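Exo beta-1,2-glucooligosaccharide sophorohydrolase (non-reducing end) (Parabacteroides distasonis ATCC 8503, PDB 5Z06) hydrolyses linear beta-1,2-glucan and beta-1,2-glucooligosaccharides as an exo-acting periplasmic enzyme of family GH144, releasing sophorose from the non-reducing end. Local coordinates at residues L54-V59 with G64-E69; H38-A43 with S68-C73; I354-E359 with E416-K421. All coordinates share one frame; numbering follows the deposited sequence.

Interaction 1. Residues L54-V59 with G64-E69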
# COMPACT_ATOMS: atom_id res chain seq x y z
N LEU A 54 -0.32 23.20 6.45
CA LEU A 54 0.92 23.65 5.88
C LEU A 54 1.17 25.08 6.31
O LEU A 54 0.26 25.92 6.29
CB LEU A 54 0.87 23.56 4.36
CG LEU A 54 0.79 22.13 3.82
CD1 LEU A 54 0.62 22.18 2.32
CD2 LEU A 54 2.06 21.38 4.15
N GLU A 55 2.42 25.33 6.69
CA GLU A 55 2.82 26.64 7.14
C GLU A 55 3.39 27.36 5.96
O GLU A 55 4.31 26.88 5.31
CB GLU A 55 3.87 26.55 8.24
CG GLU A 55 4.05 27.88 8.96
CD GLU A 55 5.33 27.97 9.75
OE1 GLU A 55 5.87 26.92 10.12
OE2 GLU A 55 5.80 29.11 9.99
N LEU A 56 2.86 28.54 5.71
CA LEU A 56 3.37 29.37 4.65
C LEU A 56 3.87 30.66 5.30
O LEU A 56 3.11 31.60 5.51
CB LEU A 56 2.27 29.61 3.61
CG LEU A 56 2.82 30.19 2.31
CD1 LEU A 56 3.44 29.09 1.46
CD2 LEU A 56 1.74 30.91 1.52
N THR A 57 5.15 30.66 5.66
CA THR A 57 5.77 31.82 6.32
C THR A 57 6.75 32.39 5.35
O THR A 57 7.66 31.70 4.88
CB THR A 57 6.40 31.46 7.67
OG1 THR A 57 5.35 31.17 8.59
CG2 THR A 57 7.25 32.60 8.24
N TYR A 58 6.54 33.66 5.02
CA TYR A 58 7.30 34.30 3.96
C TYR A 58 7.56 35.77 4.21
O TYR A 58 6.87 36.42 4.98
CB TYR A 58 6.57 34.14 2.62
CG TYR A 58 5.20 34.76 2.61
CD1 TYR A 58 4.09 34.03 3.06
CD2 TYR A 58 5.00 36.08 2.18
CE1 TYR A 58 2.81 34.60 3.05
CE2 TYR A 58 3.73 36.67 2.18
CZ TYR A 58 2.64 35.93 2.63
OH TYR A 58 1.39 36.49 2.65
N VAL A 59 8.58 36.26 3.50
CA VAL A 59 8.89 37.66 3.37
C VAL A 59 8.94 37.94 1.87
O VAL A 59 9.76 37.39 1.15
CB VAL A 59 10.24 38.02 4.02
CG1 VAL A 59 10.54 39.50 3.86
CG2 VAL A 59 10.22 37.65 5.50
N GLY A 64 13.33 40.62 -4.49
CA GLY A 64 13.48 39.21 -4.19
C GLY A 64 12.28 38.48 -4.74
O GLY A 64 11.35 39.08 -5.27
N ASP A 65 12.30 37.17 -4.58
CA ASP A 65 11.17 36.37 -4.99
C ASP A 65 11.07 35.16 -4.09
O ASP A 65 12.06 34.76 -3.49
CB ASP A 65 11.35 35.93 -6.44
CG ASP A 65 10.02 35.67 -7.15
OD1 ASP A 65 8.94 36.10 -6.67
OD2 ASP A 65 10.08 35.01 -8.19
N TRP A 66 9.87 34.61 -3.98
CA TRP A 66 9.70 33.29 -3.45
C TRP A 66 8.65 32.54 -4.23
O TRP A 66 7.80 33.12 -4.89
CB TRP A 66 9.40 33.32 -1.94
CG TRP A 66 8.16 34.01 -1.51
CD1 TRP A 66 8.06 35.27 -0.99
CD2 TRP A 66 6.83 33.48 -1.50
NE1 TRP A 66 6.76 35.56 -0.67
CE2 TRP A 66 5.98 34.48 -0.97
CE3 TRP A 66 6.28 32.26 -1.89
CZ2 TRP A 66 4.61 34.29 -0.82
CZ3 TRP A 66 4.93 32.07 -1.75
CH2 TRP A 66 4.10 33.08 -1.23
N TYR A 67 8.75 31.22 -4.14
CA TYR A 67 7.84 30.32 -4.81
C TYR A 67 7.50 29.20 -3.84
O TYR A 67 8.37 28.68 -3.13
CB TYR A 67 8.49 29.75 -6.05
CG TYR A 67 7.59 28.77 -6.76
CD1 TYR A 67 6.51 29.22 -7.51
CD2 TYR A 67 7.79 27.39 -6.66
CE1 TYR A 67 5.66 28.33 -8.14
CE2 TYR A 67 6.96 26.49 -7.28
CZ TYR A 67 5.91 26.96 -8.02
OH TYR A 67 5.09 26.07 -8.64
N SER A 68 6.23 28.83 -3.81
CA SER A 68 5.84 27.62 -3.16
C SER A 68 4.83 26.90 -4.00
O SER A 68 4.09 27.52 -4.74
CB SER A 68 5.22 27.92 -1.80
OG SER A 68 5.08 26.71 -1.12
N GLU A 69 4.82 25.58 -3.89
CA GLU A 69 3.72 24.82 -4.43
C GLU A 69 3.39 23.63 -3.57
O GLU A 69 4.27 23.04 -2.93
CB GLU A 69 4.02 24.36 -5.85
CG GLU A 69 5.23 23.48 -5.97
CD GLU A 69 5.39 22.93 -7.38
OE1 GLU A 69 5.58 21.71 -7.52
OE2 GLU A 69 5.33 23.73 -8.34
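Two strands that follow each other in the chain face one another across a beta sandwich here, with Tyr58 and Trp66 filling the interval between the sheets. Their axes run antiparallel at 166° and come within 8.3 Å, yet no hydrogen bond joins them: the contact is made through side chains. The indole of Trp66 lies beneath Tyr58, whose CB sits over one face, 3.8 Å from the centroid of the five-membered ring. In return the benzo edge of the indole comes over the tyrosine: Trp66 CZ2 lies above one face of the Tyr58 ring, toward its rim, 3.5 Å from Tyr58 CG. With planes inclined at 40° and the Tyr58 and six-membered Trp66 ring centroids 4.7 Å apart, the two rings meet obliquely. Both residues hold CG between the backbone N and the carbonyl carbon (chi1 61° for Trp66), a crowded rotamer that carries each ring up from its strand. The polar ends are tied down elsewhere: Trp66 NE1 bonds to Ser60 OG in the connecting loop and Tyr58 OH to Ala101 O, which probably anchors the tip of the tyrosine and steadies the indole. Val59 O also approaches Trp66 CD1 at 3.5 Å.

Farther along, Leu56 carries the layer on. Its CD2 lies 4.2 Å from Trp66 CH2, while its CD1 packs 3.9 Å from Ser68 OG, a hydroxyl engaged by Gln24 O. Ile33 and Leu160 border this apolar layer. Two consecutive strands joined by a short loop, belonging to different sheets and meeting through their side chains, form a beta-arch, a connection that bridges the layers of a beta sandwich.

Interaction 2. Residues H38-A43 with S68-C73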
# COMPACT_ATOMS: atom_id res chain seq x y z
N HIS A 38 13.55 22.69 1.17
CA HIS A 38 12.68 23.20 0.13
C HIS A 38 11.31 22.58 0.12
O HIS A 38 10.67 22.55 -0.92
CB HIS A 38 13.37 23.13 -1.24
CG HIS A 38 14.69 23.83 -1.25
ND1 HIS A 38 14.80 25.19 -1.07
CD2 HIS A 38 15.95 23.35 -1.36
CE1 HIS A 38 16.08 25.53 -1.11
NE2 HIS A 38 16.80 24.43 -1.28
N HIS A 39 10.85 22.15 1.30
CA HIS A 39 9.50 21.67 1.49
C HIS A 39 8.90 22.64 2.49
O HIS A 39 9.61 23.25 3.30
CB HIS A 39 9.46 20.27 2.08
CG HIS A 39 10.05 19.21 1.20
ND1 HIS A 39 9.54 18.90 -0.04
CD2 HIS A 39 11.10 18.37 1.40
CE1 HIS A 39 10.27 17.93 -0.58
NE2 HIS A 39 11.21 17.59 0.27
N LEU A 40 7.58 22.75 2.42
CA LEU A 40 6.83 23.57 3.32
C LEU A 40 6.82 22.93 4.67
O LEU A 40 6.79 21.71 4.76
CB LEU A 40 5.39 23.72 2.84
CG LEU A 40 5.23 24.71 1.71
CD1 LEU A 40 3.79 24.69 1.24
CD2 LEU A 40 5.61 26.11 2.16
N PRO A 41 6.84 23.76 5.74
CA PRO A 41 6.70 23.18 7.06
C PRO A 41 5.30 22.70 7.30
O PRO A 41 4.35 23.21 6.72
CB PRO A 41 7.05 24.33 8.01
CG PRO A 41 7.79 25.30 7.17
CD PRO A 41 7.18 25.18 5.81
N VAL A 42 5.18 21.70 8.15
CA VAL A 42 3.89 21.21 8.56
C VAL A 42 3.65 21.78 9.94
O VAL A 42 4.41 21.50 10.86
CB VAL A 42 3.88 19.68 8.63
CG1 VAL A 42 2.59 19.17 9.25
CG2 VAL A 42 4.03 19.11 7.23
N ALA A 43 2.59 22.55 10.07
CA ALA A 43 2.20 23.06 11.37
C ALA A 43 1.29 22.03 12.01
O ALA A 43 0.19 21.75 11.49
CB ALA A 43 1.48 24.37 11.21
N SER A 68 6.23 28.83 -3.81
CA SER A 68 5.84 27.62 -3.16
C SER A 68 4.83 26.90 -4.00
O SER A 68 4.09 27.52 -4.74
CB SER A 68 5.22 27.92 -1.80
OG SER A 68 5.08 26.71 -1.12
N GLU A 69 4.82 25.58 -3.89
CA GLU A 69 3.72 24.82 -4.43
C GLU A 69 3.39 23.63 -3.57
O GLU A 69 4.27 23.04 -2.93
CB GLU A 69 4.02 24.36 -5.85
CG GLU A 69 5.23 23.48 -5.97
CD GLU A 69 5.39 22.93 -7.38
OE1 GLU A 69 5.58 21.71 -7.52
OE2 GLU A 69 5.33 23.73 -8.34
N ILE A 70 2.11 23.28 -3.58
CA ILE A 70 1.59 22.12 -2.90
C ILE A 70 1.23 21.15 -4.01
O ILE A 70 0.33 21.40 -4.81
CB ILE A 70 0.38 22.48 -2.05
CG1 ILE A 70 0.78 23.48 -0.97
CG2 ILE A 70 -0.17 21.24 -1.37
CD1 ILE A 70 0.53 24.92 -1.34
N GLN A 71 1.94 20.03 -4.04
CA GLN A 71 1.84 19.07 -5.12
C GLN A 71 0.80 17.99 -4.83
O GLN A 71 0.73 17.43 -3.71
CB GLN A 71 3.18 18.42 -5.35
CG GLN A 71 4.25 19.39 -5.79
CD GLN A 71 5.66 18.89 -5.53
OE1 GLN A 71 5.84 17.83 -4.95
NE2 GLN A 71 6.65 19.66 -5.94
N TYR A 72 -0.01 17.71 -5.85
CA TYR A 72 -0.92 16.59 -5.79
C TYR A 72 -0.08 15.34 -5.63
O TYR A 72 0.89 15.18 -6.35
CB TYR A 72 -1.78 16.46 -7.06
CG TYR A 72 -2.57 15.17 -7.07
CD1 TYR A 72 -3.67 15.00 -6.22
CD2 TYR A 72 -2.21 14.11 -7.88
CE1 TYR A 72 -4.39 13.84 -6.21
CE2 TYR A 72 -2.93 12.92 -7.88
CZ TYR A 72 -4.01 12.79 -7.04
OH TYR A 72 -4.71 11.59 -7.04
N CYS A 73 -0.46 14.49 -4.68
CA CYS A 73 0.28 13.24 -4.37
C CYS A 73 -0.40 12.12 -5.12
O CYS A 73 -1.50 11.75 -4.76
CB CYS A 73 0.22 12.97 -2.84
SG CYS A 73 0.72 11.30 -2.34
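Leu40, in the segment leading into strand 42-43, drives its isopropyl fork against Ser68 and Ile70 of strand 65-71, and the whole contact between the two segments rests on this one side chain. The van der Waals part has two halves. In the first, the fork straddles a hydroxyl: Leu40 CD1 and Leu40 CD2 each lie 3.4 Å from Ser68 OG, with the branch point Leu40 CG 3.5 Å from the same oxygen. In the second, Leu40 CD1 reaches past the serine to Ile70, meeting its CG1 at 3.9 Å, and the two aliphatic chains cross at about a right angle. The leucine is presented with CG opposite its own carbonyl carbon (chi1 -77°), which carries the branch point toward the strand. Leu56 and Ala25 close in around it.

No hydrogen bond spans the two segments. The polar groups are served from other quarters: Ser68 OG bonds to Gln24 O on the neighbouring strand 23-28, and Leu40 N to Ser23 OG. Beyond the leucine's reach, Glu69, whose CB points away from this contact, receives Gln71 NE2 on the anti side of its OE1, at 2.8 Å and fairly straight, with an N-H...O angle of 158°. Arg108 forms a salt bridge with the other carboxylate oxygen, so both oxygens of the carboxylate are held.

Cutting Leu40 back to an alanine would probably open a gap beside Ile70 and deprive the Ser68 hydroxyl of part of its apolar cover. Chemically, the contact is a hydrocarbon seal laid over a buried hydroxyl: the segments meet through apolar packing with no direct hydrogen bond, and the serine's polarity is spent inside its own sheet.

Interaction 3. Residues I354-E359 with E416-K421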
# COMPACT_ATOMS: atom_id res chain seq x y z
N ILE A 354 -15.91 -15.76 -2.03
CA ILE A 354 -14.67 -15.76 -2.82
C ILE A 354 -14.74 -16.78 -3.96
O ILE A 354 -14.48 -16.45 -5.11
CB ILE A 354 -13.44 -16.07 -1.95
CG1 ILE A 354 -13.09 -14.84 -1.13
CG2 ILE A 354 -12.25 -16.50 -2.81
CD1 ILE A 354 -12.06 -15.11 -0.05
N THR A 355 -15.07 -18.01 -3.61
CA THR A 355 -15.15 -19.07 -4.59
C THR A 355 -16.26 -18.86 -5.63
O THR A 355 -16.00 -19.11 -6.81
CB THR A 355 -15.20 -20.47 -3.96
OG1 THR A 355 -16.30 -20.60 -3.06
CG2 THR A 355 -13.90 -20.72 -3.24
N SER A 356 -17.43 -18.35 -5.24
CA SER A 356 -18.49 -18.06 -6.24
C SER A 356 -18.05 -16.98 -7.18
O SER A 356 -18.27 -17.07 -8.37
CB SER A 356 -19.81 -17.64 -5.63
OG SER A 356 -20.34 -18.73 -4.91
N PHE A 357 -17.42 -15.95 -6.63
CA PHE A 357 -16.90 -14.88 -7.46
C PHE A 357 -15.83 -15.38 -8.45
O PHE A 357 -15.83 -15.01 -9.61
CB PHE A 357 -16.30 -13.77 -6.59
CG PHE A 357 -15.56 -12.77 -7.40
CD1 PHE A 357 -16.26 -11.82 -8.14
CD2 PHE A 357 -14.17 -12.81 -7.49
CE1 PHE A 357 -15.59 -10.91 -8.93
CE2 PHE A 357 -13.50 -11.88 -8.27
CZ PHE A 357 -14.21 -10.94 -8.99
N LEU A 358 -14.89 -16.17 -7.95
CA LEU A 358 -13.81 -16.66 -8.80
C LEU A 358 -14.34 -17.62 -9.84
O LEU A 358 -13.87 -17.63 -10.98
CB LEU A 358 -12.69 -17.30 -7.99
CG LEU A 358 -11.87 -16.32 -7.16
CD1 LEU A 358 -11.03 -17.12 -6.17
CD2 LEU A 358 -11.00 -15.45 -8.04
N GLU A 359 -15.36 -18.39 -9.48
CA GLU A 359 -16.05 -19.19 -10.49
C GLU A 359 -16.55 -18.34 -11.63
O GLU A 359 -16.40 -18.72 -12.77
CB GLU A 359 -17.21 -19.97 -9.89
CG GLU A 359 -16.74 -21.27 -9.26
CD GLU A 359 -17.84 -22.06 -8.58
OE1 GLU A 359 -19.03 -21.69 -8.72
OE2 GLU A 359 -17.50 -23.06 -7.92
N GLU A 416 -18.18 -26.29 3.47
CA GLU A 416 -16.76 -26.54 3.25
C GLU A 416 -16.55 -27.50 2.08
O GLU A 416 -15.62 -27.34 1.31
CB GLU A 416 -16.09 -27.00 4.53
CG GLU A 416 -16.17 -25.89 5.57
CD GLU A 416 -15.22 -26.03 6.70
OE1 GLU A 416 -15.48 -25.42 7.75
OE2 GLU A 416 -14.21 -26.77 6.58
N LYS A 417 -17.44 -28.48 1.94
CA LYS A 417 -17.51 -29.31 0.74
C LYS A 417 -17.61 -28.45 -0.53
O LYS A 417 -16.87 -28.69 -1.49
CB LYS A 417 -18.68 -30.28 0.85
CG LYS A 417 -18.94 -31.15 -0.37
CD LYS A 417 -18.04 -32.38 -0.42
CE LYS A 417 -18.35 -33.25 -1.63
NZ LYS A 417 -19.80 -33.61 -1.75
N GLN A 418 -18.50 -27.45 -0.53
CA GLN A 418 -18.67 -26.55 -1.68
C GLN A 418 -17.42 -25.69 -1.95
O GLN A 418 -17.01 -25.50 -3.10
CB GLN A 418 -19.87 -25.66 -1.47
CG GLN A 418 -20.28 -24.90 -2.71
CD GLN A 418 -21.35 -23.86 -2.43
OE1 GLN A 418 -22.30 -24.11 -1.67
NE2 GLN A 418 -21.21 -22.69 -3.06
N ILE A 419 -16.83 -25.15 -0.88
CA ILE A 419 -15.54 -24.43 -0.98
C ILE A 419 -14.52 -25.34 -1.67
O ILE A 419 -13.91 -24.93 -2.65
CB ILE A 419 -15.03 -23.96 0.41
CG1 ILE A 419 -15.92 -22.80 0.90
CG2 ILE A 419 -13.56 -23.54 0.35
CD1 ILE A 419 -15.80 -22.47 2.38
N ARG A 420 -14.36 -26.56 -1.16
CA ARG A 420 -13.41 -27.51 -1.68
C ARG A 420 -13.69 -27.88 -3.13
O ARG A 420 -12.78 -27.78 -3.96
CB ARG A 420 -13.35 -28.77 -0.83
CG ARG A 420 -12.68 -28.57 0.52
CD ARG A 420 -12.38 -29.91 1.17
NE ARG A 420 -13.57 -30.76 1.30
CZ ARG A 420 -14.45 -30.71 2.31
NH1 ARG A 420 -14.31 -29.83 3.32
NH2 ARG A 420 -15.48 -31.52 2.30
N LYS A 421 -14.94 -28.25 -3.43
CA LYS A 421 -15.42 -28.55 -4.78
C LYS A 421 -15.01 -27.45 -5.76
O LYS A 421 -14.45 -27.70 -6.83
CB LYS A 421 -16.95 -28.69 -4.82
CG LYS A 421 -17.51 -30.12 -4.69
CD LYS A 421 -18.96 -30.28 -5.22
CE LYS A 421 -20.02 -30.60 -4.14
NZ LYS A 421 -20.55 -29.42 -3.35
O HOH W 1 -18.91 -21.47 -4.03
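Thr355 and Ile419 mark the close side of this helix pair, where both residues are buried and the backbones approach until the two CA atoms are 6.5 Å apart. The methyl of the threonine does the touching: Thr355 CG2 comes within 4.3 Å of Ile419 O, facing the backbone of the opposing helix. A side chain as short as threonine suits so close an approach, and its hydroxyl need not cross the interface for a partner, since Thr355 OG1 bonds back to Phe351 O one turn earlier in its own helix. Ile419 in turn packs its side chain on Phe351 and Leu352.

Toward the rim, the fit slackens and water takes over. Ser356 OG and Gln418 NE2 stay 4.5 Å apart, too far for a direct bond, and a single water molecule spans the groove between them. It donates to Thr355 OG1 at 2.9 Å, accepts from Gln418 NE2 at 2.8 Å and lies a longer 3.2 Å from Ser356 OG. The glutamine gets there by stretching: its CG lies opposite the backbone N (chi1 -168°) and the chain stays extended at the next bond (chi2 -171°), bringing the amide to the groove from an exposed position. Ser356 OG also bonds to Leu352 O in its own helix.

The neighbouring turns prolong the pairing. Thr355 reaches Ser422 and Ile423, and Glu359 OE2 bonds to Ser422 OG. Helix 392-408 receives Leu358 through Leu398 and Leu402, so helices 344-360, 392-408 and 414-428 pack as neighbours in the helical domain, consistent with the (alpha/alpha)6 barrel of this glycosidase family.

In the fold
Interactions 1 and 2 are neighbours, their centres 10 Å apart, and both end on strand 65-71, sharing Ser68 and Glu69. Strands 42-43 and 53-59 pair in one sheet, with Glu55 N 2.9 Å from Pro41 O, so that sheet meets strand 65-71 of the other through a continuous core in which Leu40 also touches Leu56. The sheet of strand 53-59 also adjoins the calcium site, whose ligands Asn52 and Asp175 lie next to or on its strands. Interaction 3 comes later in the chain, across the molecule, about 58 Å from interaction 1 between centres, joining helices. The contacts thus lie in two separate parts of the chain: an N-terminal beta sandwich and a helical domain.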